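Local coordinates for protein galactose-1-phosphate uridylyltransferase (Bacillus cereus, PDB 4QVU) that is of unknown function but has a HIT-like fold, binds zinc and may act as a hexose-1-phosphate uridylyltransferase, at residues Asn137-Gln140 and Asp141-Gln144; Gln149-Glu152 and His153-Leu156; Arg161-Gly165 and Phe166-Asn170; Ile176-Ile179 and Asp180-Ala183; Lys240-Asp243 and Val244-Gln247. All blocks are in the same frame, centred on the assembly; numbering follows the deposited sequence.

Contact 1 of 5, residues Asn137-Gln140 and Asp141-Gln144; sequences NVEQ and DNFQ. With NA (sodium ion), chain D.
Glu139 O accepts Asn142 N at 3.0 Å and Gln140 O accepts Phe143 N, two successive i to i+3 bonds that wind the chain into a short 3-10 turn in the loop between strands 123-129 and 145-150. Asn142 folds its side chain back over the start of the turn, and its OD1 takes the Glu139 N-H at 2.9 Å on an almost straight path (174°). Asn142 and Glu139 are thus tied twice, through backbone and side chain, while Asn142 ND2 is engaged by the carbonyl of Arg161. Glu139 CG lies against the Asn142 amide, whose plane is turned 68° from that of the Glu139 carboxylate. With CG anti to the carbonyl carbon (chi1 -52°), the Phe143 ring reaches back along the chain and meets Val138 CG2 at its edge, 4.0 Å from CZ. Glu139 OE1 comes within 4.1 Å of Asp141 OD2, a closeness of like charges probably eased by Lys233 of the fourth subunit, which pairs with Glu139 OE2. Leu135 O of the same chain and Asp136 O of the second subunit help bind a sodium ion; Val138 O completes the protein ligands at 2.2 Å, with a water at 2.6 Å from the ion.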
loop_
_atom_site.group_PDB
_atom_site.type_symbol
_atom_site.label_atom_id
_atom_site.label_comp_id
_atom_site.label_asym_id
_atom_site.label_seq_id
_atom_site.Cartn_x
_atom_site.Cartn_y
_atom_site.Cartn_z
ATOM N N ASN A 137 15.275 -0.543 -5.754
ATOM C CA ASN A 137 13.952 -0.774 -5.161
ATOM C C ASN A 137 13.362 0.450 -4.465
ATOM O O ASN A 137 12.450 0.298 -3.659
ATOM C CB ASN A 137 14.033 -1.924 -4.156
ATOM C CG ASN A 137 14.556 -3.207 -4.734
ATOM O OD1 ASN A 137 14.320 -3.549 -5.898
ATOM N ND2 ASN A 137 15.285 -3.948 -3.929
ATOM N N VAL A 138 13.833 1.645 -4.778
ATOM C CA VAL A 138 13.215 2.878 -4.268
ATOM C C VAL A 138 12.732 3.658 -5.501
ATOM O O VAL A 138 13.365 3.592 -6.565
ATOM C CB VAL A 138 14.082 3.743 -3.298
ATOM C CG1 VAL A 138 14.368 2.992 -2.001
ATOM C CG2 VAL A 138 15.378 4.234 -3.942
ATOM N N GLU A 139 11.570 4.312 -5.395
ATOM C CA GLU A 139 11.050 5.068 -6.538
ATOM C C GLU A 139 11.034 6.563 -6.214
ATOM O O GLU A 139 11.137 6.948 -5.052
ATOM C CB GLU A 139 9.661 4.579 -6.968
ATOM C CG GLU A 139 8.596 4.586 -5.894
ATOM C CD GLU A 139 7.191 4.529 -6.458
ATOM O OE1 GLU A 139 6.817 5.453 -7.219
ATOM O OE2 GLU A 139 6.449 3.585 -6.104
ATOM N N GLN A 140 10.919 7.391 -7.256
ATOM C CA GLN A 140 10.868 8.855 -7.221
ATOM C C GLN A 140 9.792 9.361 -6.243
ATOM O O GLN A 140 10.076 10.265 -5.448
ATOM C CB GLN A 140 10.595 9.397 -8.639
ATOM C CG GLN A 140 11.704 9.038 -9.642
ATOM C CD GLN A 140 11.393 9.378 -11.088
ATOM O OE1 GLN A 140 10.252 9.252 -11.568
ATOM N NE2 GLN A 140 12.437 9.725 -11.842
ATOM N N ASP A 141 8.591 8.738 -6.253
ATOM C CA ASP A 141 7.466 9.132 -5.394
ATOM C C ASP A 141 7.707 8.846 -3.904
ATOM O O ASP A 141 6.966 9.394 -3.086
ATOM C CB ASP A 141 6.168 8.451 -5.835
ATOM C CG ASP A 141 5.542 9.055 -7.087
ATOM O OD1 ASP A 141 6.218 9.878 -7.764
ATOM O OD2 ASP A 141 4.388 8.702 -7.399
ATOM N N ASN A 142 8.746 8.065 -3.532
ATOM C CA ASN A 142 9.083 7.832 -2.116
ATOM C C ASN A 142 9.749 9.075 -1.490
ATOM O O ASN A 142 9.905 9.128 -0.265
ATOM C CB ASN A 142 10.002 6.613 -1.926
ATOM C CG ASN A 142 9.417 5.273 -2.305
ATOM O OD1 ASN A 142 10.088 4.436 -2.912
ATOM N ND2 ASN A 142 8.152 5.035 -1.980
ATOM N N PHE A 143 10.113 10.071 -2.328
ATOM C CA PHE A 143 10.810 11.304 -1.926
ATOM C C PHE A 143 9.920 12.572 -2.159
ATOM O O PHE A 143 10.330 13.680 -1.796
ATOM C CB PHE A 143 12.163 11.420 -2.685
ATOM C CG PHE A 143 12.996 10.161 -2.540
ATOM C CD1 PHE A 143 13.649 9.871 -1.345
ATOM C CD2 PHE A 143 13.053 9.223 -3.566
ATOM C CE1 PHE A 143 14.362 8.677 -1.191
ATOM C CE2 PHE A 143 13.761 8.028 -3.406
ATOM C CZ PHE A 143 14.413 7.765 -2.220
ATOM N N GLN A 144 8.702 12.388 -2.728
ATOM C CA GLN A 144 7.698 13.448 -2.929
ATOM C C GLN A 144 6.794 13.495 -1.702
ATOM O O GLN A 144 6.776 12.535 -0.938
ATOM C CB GLN A 144 6.861 13.221 -4.214
ATOM C CG GLN A 144 7.628 12.966 -5.519
ATOM C CD GLN A 144 8.252 14.170 -6.179
ATOM O OE1 GLN A 144 8.363 15.261 -5.611
ATOM N NE2 GLN A 144 8.687 13.986 -7.413
HETATM NA NA NA D . 14.762 3.462 -8.312
HETATM O O HOH W 1 14.365 5.982 -8.623
#

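Contact 2 of 5, residues Gln149-Glu152 and His153-Leu156; sequences QKNE and HIEL. With ZN (zinc ion), chain B.
Lys150 NZ and Glu155 OE1 form a salt bridge of 2.7 Å, the nitrogen approaching the anti side of the oxygen and standing 18° out of the carboxylate plane. Lys150 runs extended as far as CE and bends only at its last torsion (chi4 62°), which carries the ammonium group onto its partner. Glu155 OE2 is held separately by Asn157. At the end of the hairpin, Asn151 OD1 receives two backbone N-H groups: Ile154 N at 2.8 Å and, more weakly, His153 N at 2.9 Å, the latter closing an Asx turn. Asn151 N returns a bond to Ile154 O at 2.9 Å. Further along, Gln149 and Leu156 are an antiparallel hydrogen-bonded pair, with Leu156 N 2.8 Å from Gln149 O, whereas Lys150 and Glu155 face each other as a non-hydrogen-bonded pair. Ile154 CG2 lies 3.5 Å from Asn151 OD1, and the side chains of Ile154 and Leu156 continue into packing against Tyr185 of helix 179-195. The tight turn places His153 at the tip, where ND1 binds the zinc ion at 2.3 Å. This is a beta hairpin of strands 145-150 and 154-159 that delivers one ligand to a zinc site completed by Cys178 and Glu181.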
loop_
_atom_site.group_PDB
_atom_site.type_symbol
_atom_site.label_atom_id
_atom_site.label_comp_id
_atom_site.label_asym_id
_atom_site.label_seq_id
_atom_site.Cartn_x
_atom_site.Cartn_y
_atom_site.Cartn_z
ATOM N N GLN A 149 8.785 23.017 4.435
ATOM C CA GLN A 149 9.633 24.151 4.054
ATOM C C GLN A 149 10.113 23.953 2.629
ATOM O O GLN A 149 10.428 22.819 2.263
ATOM C CB GLN A 149 10.834 24.289 5.011
ATOM C CG GLN A 149 10.488 24.715 6.430
ATOM C CD GLN A 149 10.299 26.202 6.556
ATOM O OE1 GLN A 149 11.268 26.975 6.570
ATOM N NE2 GLN A 149 9.056 26.628 6.727
ATOM N N LYS A 150 10.179 25.034 1.823
ATOM C CA LYS A 150 10.659 24.966 0.442
ATOM C C LYS A 150 11.078 26.340 -0.063
ATOM O O LYS A 150 10.401 27.330 0.201
ATOM C CB LYS A 150 9.590 24.372 -0.498
ATOM C CG LYS A 150 10.095 24.096 -1.910
ATOM C CD LYS A 150 9.118 23.301 -2.751
ATOM C CE LYS A 150 9.600 23.130 -4.179
ATOM N NZ LYS A 150 10.886 22.381 -4.284
ATOM N N ASN A 151 12.204 26.378 -0.795
ATOM C CA ASN A 151 12.758 27.538 -1.491
ATOM C C ASN A 151 13.534 27.026 -2.718
ATOM O O ASN A 151 13.488 25.827 -3.009
ATOM C CB ASN A 151 13.618 28.429 -0.570
ATOM C CG ASN A 151 14.791 27.777 0.124
ATOM O OD1 ASN A 151 15.547 26.991 -0.446
ATOM N ND2 ASN A 151 15.031 28.177 1.355
ATOM N N GLU A 152 14.227 27.922 -3.437
ATOM C CA GLU A 152 15.032 27.582 -4.620
ATOM C C GLU A 152 16.205 26.629 -4.283
ATOM O O GLU A 152 16.579 25.820 -5.132
ATOM C CB GLU A 152 15.596 28.854 -5.286
ATOM C CG GLU A 152 14.591 29.648 -6.101
ATOM C CD GLU A 152 15.173 30.819 -6.875
ATOM O OE1 GLU A 152 16.303 31.255 -6.553
ATOM O OE2 GLU A 152 14.483 31.322 -7.791
ATOM N N HIS A 153 16.777 26.736 -3.060
ATOM C CA HIS A 153 17.930 25.954 -2.602
ATOM C C HIS A 153 17.572 24.574 -2.027
ATOM O O HIS A 153 18.261 23.595 -2.341
ATOM C CB HIS A 153 18.687 26.714 -1.502
ATOM C CG HIS A 153 19.180 28.067 -1.889
ATOM N ND1 HIS A 153 20.406 28.237 -2.507
ATOM C CD2 HIS A 153 18.630 29.281 -1.668
ATOM C CE1 HIS A 153 20.544 29.539 -2.677
ATOM N NE2 HIS A 153 19.502 30.209 -2.187
ATOM N N ILE A 154 16.556 24.511 -1.134
ATOM C CA ILE A 154 16.202 23.288 -0.409
ATOM C C ILE A 154 14.670 23.093 -0.294
ATOM O O ILE A 154 13.885 24.041 -0.415
ATOM C CB ILE A 154 16.862 23.347 1.009
ATOM C CG1 ILE A 154 16.920 21.965 1.705
ATOM C CG2 ILE A 154 16.268 24.464 1.894
ATOM C CD1 ILE A 154 17.892 21.852 2.818
ATOM N N GLU A 155 14.277 21.826 -0.055
ATOM C CA GLU A 155 12.909 21.356 0.136
ATOM C C GLU A 155 12.865 20.319 1.246
ATOM O O GLU A 155 13.637 19.357 1.227
ATOM C CB GLU A 155 12.323 20.759 -1.169
ATOM C CG GLU A 155 10.909 20.219 -0.988
ATOM C CD GLU A 155 10.301 19.436 -2.134
ATOM O OE1 GLU A 155 10.389 19.895 -3.297
ATOM O OE2 GLU A 155 9.650 18.406 -1.850
ATOM N N LEU A 156 11.929 20.509 2.186
ATOM C CA LEU A 156 11.624 19.599 3.275
ATOM C C LEU A 156 10.172 19.186 3.150
ATOM O O LEU A 156 9.283 20.039 3.144
ATOM C CB LEU A 156 11.931 20.218 4.658
ATOM C CG LEU A 156 11.385 19.477 5.910
ATOM C CD1 LEU A 156 11.948 18.066 6.061
ATOM C CD2 LEU A 156 11.687 20.243 7.146
HETATM ZN ZN ZN B . 21.808 26.913 -1.267
#

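Contact 3 of 5, residues Arg161-Gly165 and Phe166-Asn170; sequences RPIIG and FTEFN
Glu168 grips the turn formed by Pro162, Ile163 and Ile164 with both oxygens of its carboxylate. OE1 accepts Ile163 N at 2.8 Å and OE2 accepts Ile164 N at 3.2 Å, each on the syn side and with the donor some 25° out of the carboxylate plane. Extended beyond CG (chi2 175°), the side chain spans from the approach to strand 169-173 back to the loop. Pro162 lines this path: its CB lies 3.4 Å from Glu168 CD, and the neighbouring ring atom CG lies 3.4 Å from Phe166 O. Gly165 has a positive phi of 115°, at which a CB would press against the carbonyl O of the residue before. Immediately after it, the Phe166 ring has Gly165 O over one face and Ile164 CG2 at its edge, 4.2 Å from CD2. The apolar patch is continued by the third subunit, whose Ile164 packs on Phe166 and whose Tyr229 packs on Ile164. The contact lies in the loop between strands 154-159 and 169-173 of the sheet, at a subunit interface. Glu168 is buried, and its OE1 also forms a salt bridge with Lys218; two backbone N-H groups and a lysine around one carboxylate would be expected to stabilise its negative charge.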
loop_
_atom_site.group_PDB
_atom_site.type_symbol
_atom_site.label_atom_id
_atom_site.label_comp_id
_atom_site.label_asym_id
_atom_site.label_seq_id
_atom_site.Cartn_x
_atom_site.Cartn_y
_atom_site.Cartn_z
ATOM N N ARG A 161 3.739 8.802 0.147
ATOM C CA ARG A 161 4.000 7.444 -0.361
ATOM C C ARG A 161 5.340 6.955 0.257
ATOM O O ARG A 161 6.322 6.754 -0.464
ATOM C CB ARG A 161 4.007 7.391 -1.909
ATOM N N PRO A 162 5.413 6.784 1.605
ATOM C CA PRO A 162 6.684 6.368 2.224
ATOM C C PRO A 162 7.160 4.989 1.753
ATOM O O PRO A 162 6.381 4.218 1.192
ATOM C CB PRO A 162 6.357 6.350 3.730
ATOM C CG PRO A 162 4.906 6.247 3.821
ATOM C CD PRO A 162 4.365 6.976 2.631
ATOM N N ILE A 163 8.445 4.675 1.993
ATOM C CA ILE A 163 9.020 3.395 1.599
ATOM C C ILE A 163 8.425 2.276 2.460
ATOM O O ILE A 163 8.054 1.242 1.909
ATOM C CB ILE A 163 10.570 3.412 1.688
ATOM C CG1 ILE A 163 11.172 4.595 0.889
ATOM C CG2 ILE A 163 11.171 2.061 1.252
ATOM C CD1 ILE A 163 12.708 4.758 0.951
ATOM N N ILE A 164 8.330 2.486 3.794
ATOM C CA ILE A 164 7.882 1.465 4.750
ATOM C C ILE A 164 6.416 1.674 5.177
ATOM O O ILE A 164 5.778 0.687 5.520
ATOM C CB ILE A 164 8.830 1.431 5.982
ATOM C CG1 ILE A 164 10.227 0.953 5.563
ATOM C CG2 ILE A 164 8.310 0.551 7.125
ATOM C CD1 ILE A 164 10.292 -0.522 4.807
ATOM N N GLY A 165 5.888 2.891 5.126
ATOM C CA GLY A 165 4.490 3.128 5.471
ATOM C C GLY A 165 4.239 3.988 6.690
ATOM O O GLY A 165 3.084 4.136 7.097
ATOM N N PHE A 166 5.285 4.586 7.283
ATOM C CA PHE A 166 5.073 5.425 8.458
ATOM C C PHE A 166 5.558 6.842 8.140
ATOM O O PHE A 166 5.352 7.289 7.012
ATOM C CB PHE A 166 5.745 4.807 9.695
ATOM C CG PHE A 166 5.054 3.536 10.146
ATOM C CD1 PHE A 166 3.963 3.584 11.013
ATOM C CD2 PHE A 166 5.473 2.292 9.681
ATOM C CE1 PHE A 166 3.324 2.414 11.430
ATOM C CE2 PHE A 166 4.817 1.117 10.087
ATOM C CZ PHE A 166 3.752 1.187 10.959
ATOM N N THR A 167 6.140 7.571 9.107
ATOM C CA THR A 167 6.600 8.932 8.848
ATOM C C THR A 167 8.031 8.903 8.311
ATOM O O THR A 167 8.903 8.243 8.866
ATOM C CB THR A 167 6.485 9.817 10.094
ATOM O OG1 THR A 167 5.186 9.643 10.664
ATOM C CG2 THR A 167 6.701 11.301 9.778
ATOM N N GLU A 168 8.250 9.630 7.214
ATOM C CA GLU A 168 9.531 9.796 6.524
ATOM C C GLU A 168 9.651 11.239 6.094
ATOM O O GLU A 168 8.755 11.751 5.423
ATOM C CB GLU A 168 9.663 8.831 5.326
ATOM C CG GLU A 168 9.654 7.363 5.738
ATOM C CD GLU A 168 9.669 6.331 4.627
ATOM O OE1 GLU A 168 9.680 6.721 3.437
ATOM O OE2 GLU A 168 9.644 5.122 4.950
ATOM N N PHE A 169 10.722 11.914 6.550
ATOM C CA PHE A 169 11.010 13.310 6.235
ATOM C C PHE A 169 12.092 13.360 5.168
ATOM O O PHE A 169 13.184 12.834 5.372
ATOM C CB PHE A 169 11.428 14.099 7.489
ATOM C CG PHE A 169 10.465 14.033 8.654
ATOM C CD1 PHE A 169 9.295 14.785 8.656
ATOM C CD2 PHE A 169 10.747 13.252 9.767
ATOM C CE1 PHE A 169 8.412 14.729 9.736
ATOM C CE2 PHE A 169 9.871 13.214 10.855
ATOM C CZ PHE A 169 8.718 13.963 10.838
ATOM N N ASN A 170 11.774 13.958 4.014
ATOM C CA ASN A 170 12.689 14.056 2.879
ATOM C C ASN A 170 13.217 15.464 2.771
ATOM O O ASN A 170 12.445 16.421 2.692
ATOM C CB ASN A 170 11.992 13.627 1.589
ATOM C CG ASN A 170 11.357 12.260 1.690
ATOM O OD1 ASN A 170 12.031 11.235 1.835
ATOM N ND2 ASN A 170 10.040 12.225 1.680
#

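Contact 4 of 5, residues Ile176-Ile179 and Asp180-Ala183; sequences IGCI and DELA. With ZN (zinc ion), chain B.
The Glu181 carboxylate has Cys178 CB 3.6 Å from its OE2, and offers that same oxygen to the zinc ion at 2.0 Å. OE1 is 3.9 Å from the metal, so the carboxylate binds through a single oxygen. Beside it, Cys178 SG, from 176-179, binds the same ion at 2.4 Å. Glu181 runs out straight from CG (chi2 179°) and turns its carboxylate at the last torsion to meet the ion. The other flat group, the Asp180 carboxylate, has OD1 near Ile179 CG2 at 4.1 Å, while OD2 forms a salt bridge with Arg87 of helix 79-97. Cys178 is the N-cap of helix 179-195 and Glu181 lies in its first turn, three residues on, a spacing that brings their side chains to the same side of the helix. His153, from the tip of the preceding hairpin, is the third protein ligand. The Cys178 carbonyl starts the helical bonding: its O accepts Leu182 N at 3.1 Å and makes a weak bond with Glu181 N. In the next bond Ala183 N reaches Ile179 O, 3.0 Å away.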
loop_
_atom_site.group_PDB
_atom_site.type_symbol
_atom_site.label_atom_id
_atom_site.label_comp_id
_atom_site.label_asym_id
_atom_site.label_seq_id
_atom_site.Cartn_x
_atom_site.Cartn_y
_atom_site.Cartn_z
ATOM N N ILE A 176 25.165 21.017 -4.805
ATOM C CA ILE A 176 26.108 20.609 -3.750
ATOM C C ILE A 176 26.460 21.812 -2.829
ATOM O O ILE A 176 26.758 21.593 -1.660
ATOM C CB ILE A 176 27.407 19.978 -4.343
ATOM C CG1 ILE A 176 27.122 19.186 -5.652
ATOM C CG2 ILE A 176 28.114 19.096 -3.291
ATOM C CD1 ILE A 176 28.348 18.951 -6.582
ATOM N N GLY A 177 26.401 23.045 -3.353
ATOM C CA GLY A 177 26.664 24.268 -2.593
ATOM C C GLY A 177 25.700 24.543 -1.446
ATOM O O GLY A 177 26.022 25.331 -0.551
ATOM N N CYS A 178 24.515 23.871 -1.449
ATOM C CA CYS A 178 23.457 23.993 -0.433
ATOM C C CYS A 178 23.613 22.919 0.670
ATOM O O CYS A 178 22.654 22.651 1.400
ATOM C CB CYS A 178 22.083 23.887 -1.090
ATOM S SG CYS A 178 21.879 24.908 -2.568
ATOM N N ILE A 179 24.815 22.326 0.796
ATOM C CA ILE A 179 25.130 21.262 1.748
ATOM C C ILE A 179 25.002 21.765 3.219
ATOM O O ILE A 179 24.550 20.991 4.069
ATOM C CB ILE A 179 26.536 20.662 1.458
ATOM C CG1 ILE A 179 26.784 19.369 2.261
ATOM C CG2 ILE A 179 27.697 21.709 1.544
ATOM C CD1 ILE A 179 27.845 18.491 1.720
ATOM N N ASP A 180 25.351 23.040 3.506
ATOM C CA ASP A 180 25.231 23.603 4.855
ATOM C C ASP A 180 23.753 23.814 5.228
ATOM O O ASP A 180 23.405 23.764 6.410
ATOM C CB ASP A 180 26.011 24.912 4.973
ATOM C CG ASP A 180 27.524 24.764 4.892
ATOM O OD1 ASP A 180 28.029 23.641 5.136
ATOM O OD2 ASP A 180 28.209 25.789 4.666
ATOM N N GLU A 181 22.887 24.018 4.221
ATOM C CA GLU A 181 21.449 24.173 4.426
ATOM C C GLU A 181 20.849 22.821 4.754
ATOM O O GLU A 181 19.990 22.746 5.625
ATOM C CB GLU A 181 20.768 24.803 3.204
ATOM C CG GLU A 181 21.215 26.225 2.930
ATOM C CD GLU A 181 20.581 26.856 1.710
ATOM O OE1 GLU A 181 19.400 27.265 1.794
ATOM O OE2 GLU A 181 21.281 26.975 0.679
ATOM N N LEU A 182 21.340 21.746 4.084
ATOM C CA LEU A 182 20.942 20.346 4.291
ATOM C C LEU A 182 21.251 19.941 5.734
ATOM O O LEU A 182 20.348 19.497 6.442
ATOM C CB LEU A 182 21.669 19.432 3.273
ATOM C CG LEU A 182 21.404 17.914 3.305
ATOM C CD1 LEU A 182 20.000 17.590 2.866
ATOM C CD2 LEU A 182 22.366 17.185 2.378
ATOM N N ALA A 183 22.504 20.195 6.182
ATOM C CA ALA A 183 23.026 19.922 7.526
ATOM C C ALA A 183 22.158 20.571 8.614
ATOM O O ALA A 183 21.892 19.938 9.639
ATOM C CB ALA A 183 24.459 20.432 7.631
HETATM ZN ZN ZN B . 21.808 26.913 -1.267
#

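Contact 5 of 5, residues Lys240-Asp243 and Val244-Gln247; sequences KIED and VKIQ
Glu242 OE2 and Lys245 NZ make a salt bridge of 2.8 Å, with the nitrogen nearly in line with the C-O bond it approaches. The two side chains lie side by side and point the same way. Lys245 is fully extended, whereas Glu242 bends at chi2 (74°), which swings its carboxylate alongside the lysine and puts OE2 within 3.3 Å of Lys245 CD. The other oxygen, Glu242 OE1, makes a weak hydrogen bond with the backbone N of Ile147 of the fourth subunit. Around this pair, side chains lean on carbonyls one turn earlier: Ile246 CG1 lies 3.3 Å from Glu242 O, and Gln247 CG lies 3.2 Å from Asp243 O. Gln247 carries its amide onward to the hydroxyl of Tyr192. These positions follow from i to i+4 backbone bonds, Lys245 N to Ile241 O, Ile246 N to Glu242 O and, at 3.1 Å, Gln247 N to Asp243 O, preceded by a weak one from Val244 N to Lys240 O. Lys240 is the N-cap, and the hydroxyl of Ser238 steadies this end by bonding both Lys240 N and Asp243 OD2. Ile241, Val244 and Lys245 rest on Ile158 of strand 154-159. This is the opening of helix 241-249, braced by an i to i+3 salt bridge typical of alpha helices and placed against a neighbouring subunit.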
loop_
_atom_site.group_PDB
_atom_site.type_symbol
_atom_site.label_atom_id
_atom_site.label_comp_id
_atom_site.label_asym_id
_atom_site.label_seq_id
_atom_site.Cartn_x
_atom_site.Cartn_y
_atom_site.Cartn_z
ATOM N N LYS A 240 -2.550 12.201 11.401
ATOM C CA LYS A 240 -2.663 13.236 10.376
ATOM C C LYS A 240 -1.299 13.858 10.054
ATOM O O LYS A 240 -0.645 14.445 10.918
ATOM C CB LYS A 240 -3.666 14.326 10.808
ATOM C CG LYS A 240 -5.081 13.791 11.041
ATOM C CD LYS A 240 -6.090 14.822 11.548
ATOM C CE LYS A 240 -6.702 15.691 10.473
ATOM N NZ LYS A 240 -7.868 16.463 10.992
ATOM N N ILE A 241 -0.897 13.722 8.778
ATOM C CA ILE A 241 0.325 14.234 8.148
ATOM C C ILE A 241 0.335 15.763 8.226
ATOM O O ILE A 241 1.401 16.362 8.217
ATOM C CB ILE A 241 0.422 13.726 6.661
ATOM C CG1 ILE A 241 1.846 13.941 6.061
ATOM C CG2 ILE A 241 -0.689 14.323 5.753
ATOM C CD1 ILE A 241 2.167 13.173 4.754
ATOM N N GLU A 242 -0.854 16.380 8.296
ATOM C CA GLU A 242 -1.028 17.825 8.363
ATOM C C GLU A 242 -0.666 18.332 9.755
ATOM O O GLU A 242 -0.209 19.478 9.886
ATOM C CB GLU A 242 -2.470 18.208 8.002
ATOM C CG GLU A 242 -2.602 19.603 7.414
ATOM C CD GLU A 242 -2.128 19.825 5.987
ATOM O OE1 GLU A 242 -2.316 18.923 5.141
ATOM O OE2 GLU A 242 -1.668 20.950 5.692
ATOM N N ASP A 243 -0.849 17.481 10.791
ATOM C CA ASP A 243 -0.519 17.851 12.174
ATOM C C ASP A 243 0.994 17.804 12.380
ATOM O O ASP A 243 1.539 18.699 13.023
ATOM C CB ASP A 243 -1.243 16.959 13.195
ATOM C CG ASP A 243 -2.725 17.247 13.315
ATOM O OD1 ASP A 243 -3.121 18.421 13.135
ATOM O OD2 ASP A 243 -3.477 16.319 13.660
ATOM N N VAL A 244 1.670 16.801 11.771
ATOM C CA VAL A 244 3.135 16.643 11.799
ATOM C C VAL A 244 3.758 17.845 11.071
ATOM O O VAL A 244 4.691 18.460 11.585
ATOM C CB VAL A 244 3.570 15.287 11.180
ATOM C CG1 VAL A 244 5.083 15.119 11.235
ATOM C CG2 VAL A 244 2.878 14.116 11.875
ATOM N N LYS A 245 3.177 18.217 9.910
ATOM C CA LYS A 245 3.583 19.356 9.086
ATOM C C LYS A 245 3.605 20.646 9.910
ATOM O O LYS A 245 4.600 21.367 9.860
ATOM C CB LYS A 245 2.632 19.498 7.889
ATOM C CG LYS A 245 2.864 20.733 7.025
ATOM C CD LYS A 245 1.627 20.997 6.215
ATOM C CE LYS A 245 1.678 22.293 5.474
ATOM N NZ LYS A 245 0.380 22.585 4.822
ATOM N N ILE A 246 2.518 20.922 10.669
ATOM C CA ILE A 246 2.365 22.122 11.501
ATOM C C ILE A 246 3.412 22.126 12.625
ATOM O O ILE A 246 4.090 23.140 12.792
ATOM C CB ILE A 246 0.914 22.247 12.082
ATOM C CG1 ILE A 246 -0.109 22.619 10.978
ATOM C CG2 ILE A 246 0.842 23.274 13.218
ATOM C CD1 ILE A 246 -1.655 22.414 11.366
ATOM N N GLN A 247 3.539 21.019 13.396
ATOM C CA GLN A 247 4.447 21.033 14.542
ATOM C C GLN A 247 5.924 20.958 14.107
ATOM O O GLN A 247 6.753 21.534 14.817
ATOM C CB GLN A 247 4.135 19.961 15.594
ATOM C CG GLN A 247 3.987 18.534 15.144
ATOM C CD GLN A 247 3.695 17.654 16.338
ATOM O OE1 GLN A 247 4.515 16.819 16.737
ATOM N NE2 GLN A 247 2.548 17.861 16.977
#

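In the fold
All five contacts are local and come in series along the chain, within the C-terminal half of the HIT-like fold. Contacts 2 and 4 form the zinc site: their centres are 11 Å apart, and hairpin 145-159 and the start of helix 179-195 meet at the metal. Contacts 1 and 3 lie 10 Å apart between centres, touch through Asn142 and the loop around Ile163, and both reach the third subunit. Contacts 2 and 3 share the sheet through neighbouring strands 154-159 and 169-173. Contact 5, about 25 Å from contact 4 between centres, touches contact 3 through Phe169 and Val244. Like contact 1, it meets the fourth subunit; the zinc site thus lies apart from interface contacts 1, 3 and 5, the first binding sodium between subunits.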